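Local coordinates for gingipain R (Porphyromonas gingivalis, PDB 1CVR), which cleaves peptide bonds after arginine as a cysteine proteinase with a caspase-like fold, at residues A[121-124]-A[125-129]; A[191-194]-A[195-199]. All coordinates share one frame; numbering follows the deposited sequence.

Interaction 1 of 2, residues A[121-124]-A[125-129]; sequences LKTQ and IDRTI
L121 opens a series of i to i+4 contacts along helix 118-133, which packs beside the four-stranded parallel sheet of the caspase-like fold: its branch atom CG rests 3.9 Å from I125 CD1, L121 also touching F113 on the outermost strand 109-113 and I125 touching F27 of helix 25-33. K122 leaves on the exposed flank. Its chain is extended until the last torsion, chi4 53°, turns NZ toward D126, where K122 NZ meets D126 OD2 at 3.1 Å in a salt bridge on that oxygen's syn side. T123 is held twice by R127, whose guanidinium comes edge-on: R127 NE bonds to T123 O at 3.0 Å, and NH2 reaches T123 OG1 almost straight. The same T123 O also takes the helical bond from R127 N, the two donors arriving from opposite faces of its carbonyl plane. R127 NH2 also bonds A263 O and NH1 bonds T272 O, both far along the chain, and T123 and R127 touch P269 of strand 268-269. Q124 sends its amide NE2 to S114 O and D120 O, while its backbone O serves the next turn. There the hydroxyl T128 OG1 donates to Q124 O at 2.7 Å, with the weak bond from T128 N at 3.3 Å.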
# COMPACT_ATOMS: atom_id res chain seq x y z
N LEU A 121 -2.51 -7.12 14.40
CA LEU A 121 -2.96 -7.61 13.10
C LEU A 121 -4.38 -7.13 12.81
O LEU A 121 -4.67 -6.64 11.72
CB LEU A 121 -2.89 -9.14 13.05
CG LEU A 121 -3.49 -9.76 11.78
CD1 LEU A 121 -2.79 -9.21 10.54
CD2 LEU A 121 -3.37 -11.28 11.85
N LYS A 122 -5.26 -7.28 13.78
CA LYS A 122 -6.63 -6.85 13.59
C LYS A 122 -6.73 -5.38 13.17
O LYS A 122 -7.51 -5.04 12.29
CB LYS A 122 -7.44 -7.07 14.87
CG LYS A 122 -8.87 -6.56 14.73
CD LYS A 122 -9.72 -6.86 15.94
CE LYS A 122 -11.11 -6.25 15.76
NZ LYS A 122 -11.72 -6.67 14.46
N THR A 123 -5.93 -4.51 13.78
CA THR A 123 -6.02 -3.09 13.44
C THR A 123 -5.48 -2.77 12.04
O THR A 123 -5.94 -1.81 11.40
CB THR A 123 -5.32 -2.21 14.51
OG1 THR A 123 -5.67 -0.84 14.31
CG2 THR A 123 -3.81 -2.36 14.45
N GLN A 124 -4.53 -3.56 11.55
CA GLN A 124 -3.99 -3.33 10.20
C GLN A 124 -4.98 -3.85 9.15
O GLN A 124 -5.12 -3.28 8.06
CB GLN A 124 -2.61 -3.98 10.05
CG GLN A 124 -1.59 -3.25 10.90
CD GLN A 124 -0.18 -3.75 10.72
OE1 GLN A 124 0.46 -3.50 9.70
NE2 GLN A 124 0.31 -4.47 11.71
N ILE A 125 -5.67 -4.92 9.49
CA ILE A 125 -6.69 -5.44 8.60
C ILE A 125 -7.84 -4.43 8.56
O ILE A 125 -8.22 -3.96 7.50
CB ILE A 125 -7.25 -6.80 9.10
CG1 ILE A 125 -6.19 -7.88 8.96
CG2 ILE A 125 -8.56 -7.13 8.37
CD1 ILE A 125 -6.62 -9.22 9.58
N ASP A 126 -8.38 -4.08 9.73
CA ASP A 126 -9.51 -3.16 9.74
C ASP A 126 -9.27 -1.82 9.05
O ASP A 126 -10.14 -1.34 8.32
CB ASP A 126 -10.01 -2.87 11.16
CG ASP A 126 -10.55 -4.10 11.86
OD1 ASP A 126 -10.96 -5.05 11.17
OD2 ASP A 126 -10.57 -4.10 13.11
N ARG A 127 -8.11 -1.22 9.28
CA ARG A 127 -7.86 0.08 8.66
C ARG A 127 -7.78 -0.05 7.15
O ARG A 127 -8.14 0.88 6.43
CB ARG A 127 -6.56 0.71 9.21
CG ARG A 127 -5.24 0.03 8.79
CD ARG A 127 -4.05 0.70 9.49
NE ARG A 127 -4.20 0.62 10.95
CZ ARG A 127 -3.58 1.39 11.84
NH1 ARG A 127 -2.73 2.33 11.44
NH2 ARG A 127 -3.83 1.24 13.14
N THR A 128 -7.32 -1.20 6.66
CA THR A 128 -7.17 -1.41 5.22
C THR A 128 -8.54 -1.61 4.58
O THR A 128 -8.84 -1.02 3.54
CB THR A 128 -6.26 -2.64 4.91
OG1 THR A 128 -4.97 -2.42 5.48
CG2 THR A 128 -6.09 -2.84 3.38
N ILE A 129 -9.37 -2.44 5.19
CA ILE A 129 -10.70 -2.67 4.64
C ILE A 129 -11.52 -1.38 4.66
O ILE A 129 -12.21 -1.05 3.68
CB ILE A 129 -11.46 -3.78 5.43
CG1 ILE A 129 -10.76 -5.13 5.24
CG2 ILE A 129 -12.91 -3.87 4.94
CD1 ILE A 129 -11.35 -6.27 6.04

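Interaction 2 of 2, residues A[191-194]-A[195-199]; sequences TPKN and IIDAF
The backbone of 191-199 enters helix 192-201 at T191, the N-cap, and its first i to i+4 bond joins I196 N to P192 O at 2.9 Å, nearly straight; D197 N to K193 O and A198 N to N194 O carry the turn onward. From the first turn, the N194 side chain reaches back to the N-cap: N194 OD1 accepts from T191 N at 3.1 Å, the donor lying above the plane of the amide carbonyl. This is the half of a capping box that runs from the third helical residue to the N-cap. With chi1 -65°, N194 CG sits beside its own backbone N, which brings the amide round to the start of the helix. K193 runs out along the surface with CG anti to N (chi1 165°), straight until chi4, where it bends to set NZ 2.7 Å from D197 OD2. This salt bridge falls on the syn lone pair, and on the way K193 CG passes 3.3 Å from D197 OD2, so the aliphatic stem curls round that one oxygen. A water joins the two polar groups, accepting from N194 ND2 and donating to D197 OD2 at 2.9 Å. The other flank is apolar: I195 meets I148 and A198 meets L146, both of strand 144-149, while I196 packs against F222, with its CG1 3.2 Å from P192 O. D197 OD2 thus accepts from both an ammonium and a water, an arrangement that should favour the ionised carboxylate and leave the lysine-aspartate pair roughly neutral at the surface.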
# COMPACT_ATOMS: atom_id res chain seq x y z
N THR A 191 8.43 21.00 16.09
CA THR A 191 8.34 20.25 17.33
C THR A 191 7.31 19.12 17.16
O THR A 191 6.54 19.11 16.19
CB THR A 191 7.83 21.14 18.47
OG1 THR A 191 6.48 21.54 18.17
CG2 THR A 191 8.69 22.39 18.61
N PRO A 192 7.28 18.17 18.11
CA PRO A 192 6.33 17.06 18.08
C PRO A 192 4.88 17.55 17.94
O PRO A 192 4.08 16.99 17.19
CB PRO A 192 6.59 16.36 19.42
CG PRO A 192 8.06 16.57 19.60
CD PRO A 192 8.16 18.05 19.29
N LYS A 193 4.55 18.61 18.67
CA LYS A 193 3.22 19.20 18.61
C LYS A 193 2.78 19.53 17.18
O LYS A 193 1.62 19.31 16.81
CB LYS A 193 3.17 20.48 19.47
CG LYS A 193 1.96 21.38 19.20
CD LYS A 193 1.94 22.63 20.09
CE LYS A 193 0.86 23.61 19.61
NZ LYS A 193 -0.51 23.00 19.51
N ASN A 194 3.69 20.06 16.37
CA ASN A 194 3.36 20.44 15.00
C ASN A 194 2.92 19.23 14.19
O ASN A 194 2.01 19.33 13.36
CB ASN A 194 4.56 21.08 14.30
CG ASN A 194 4.99 22.41 14.92
OD1 ASN A 194 6.17 22.75 14.91
ND2 ASN A 194 4.03 23.18 15.44
N ILE A 195 3.56 18.09 14.43
CA ILE A 195 3.23 16.88 13.71
C ILE A 195 1.94 16.30 14.23
O ILE A 195 1.08 15.91 13.45
CB ILE A 195 4.33 15.81 13.84
CG1 ILE A 195 5.66 16.38 13.32
CG2 ILE A 195 3.91 14.55 13.09
CD1 ILE A 195 5.61 16.94 11.92
N ILE A 196 1.81 16.22 15.55
CA ILE A 196 0.61 15.68 16.17
C ILE A 196 -0.62 16.46 15.70
O ILE A 196 -1.63 15.86 15.30
CB ILE A 196 0.72 15.72 17.72
CG1 ILE A 196 1.88 14.82 18.17
CG2 ILE A 196 -0.62 15.29 18.36
CD1 ILE A 196 2.24 14.94 19.67
N ASP A 197 -0.53 17.80 15.71
CA ASP A 197 -1.63 18.65 15.26
C ASP A 197 -2.01 18.43 13.80
O ASP A 197 -3.19 18.47 13.45
CB ASP A 197 -1.31 20.15 15.45
CG ASP A 197 -1.23 20.56 16.92
OD1 ASP A 197 -1.74 19.82 17.78
OD2 ASP A 197 -0.68 21.64 17.20
N ALA A 198 -1.01 18.21 12.96
CA ALA A 198 -1.26 17.99 11.53
C ALA A 198 -2.04 16.69 11.32
O ALA A 198 -3.05 16.67 10.62
CB ALA A 198 0.07 17.96 10.76
N PHE A 199 -1.55 15.60 11.91
CA PHE A 199 -2.25 14.33 11.82
C PHE A 199 -3.68 14.46 12.36
O PHE A 199 -4.64 14.04 11.73
CB PHE A 199 -1.55 13.25 12.64
CG PHE A 199 -0.50 12.46 11.89
CD1 PHE A 199 0.77 12.97 11.67
CD2 PHE A 199 -0.80 11.18 11.42
CE1 PHE A 199 1.74 12.21 11.00
CE2 PHE A 199 0.16 10.42 10.75
CZ PHE A 199 1.43 10.93 10.54
O HOH W 1 0.90 22.99 15.24

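How the interactions relate
Interactions 1 and 2 hold two different helices, 118-133 and 192-201, with centres 24 Å apart and no touching atoms. Each carries a lysine-to-aspartate salt bridge four residues along the helix, bent in the same way at the end of the lysine. Their settings differ. Interaction 1 is largely buried in mid-helix, and its arginine, glutamine and threonine side chains bond to protein atoms, the arginine tying its helix to residues of a distant part of the chain. Interaction 2 lies at a helix start, farther from the centre of the chain, where an asparagine-to-backbone bond and a bridging water add to the salt bridge, while I195 and A198 face strand 144-149 of the six-stranded sheet.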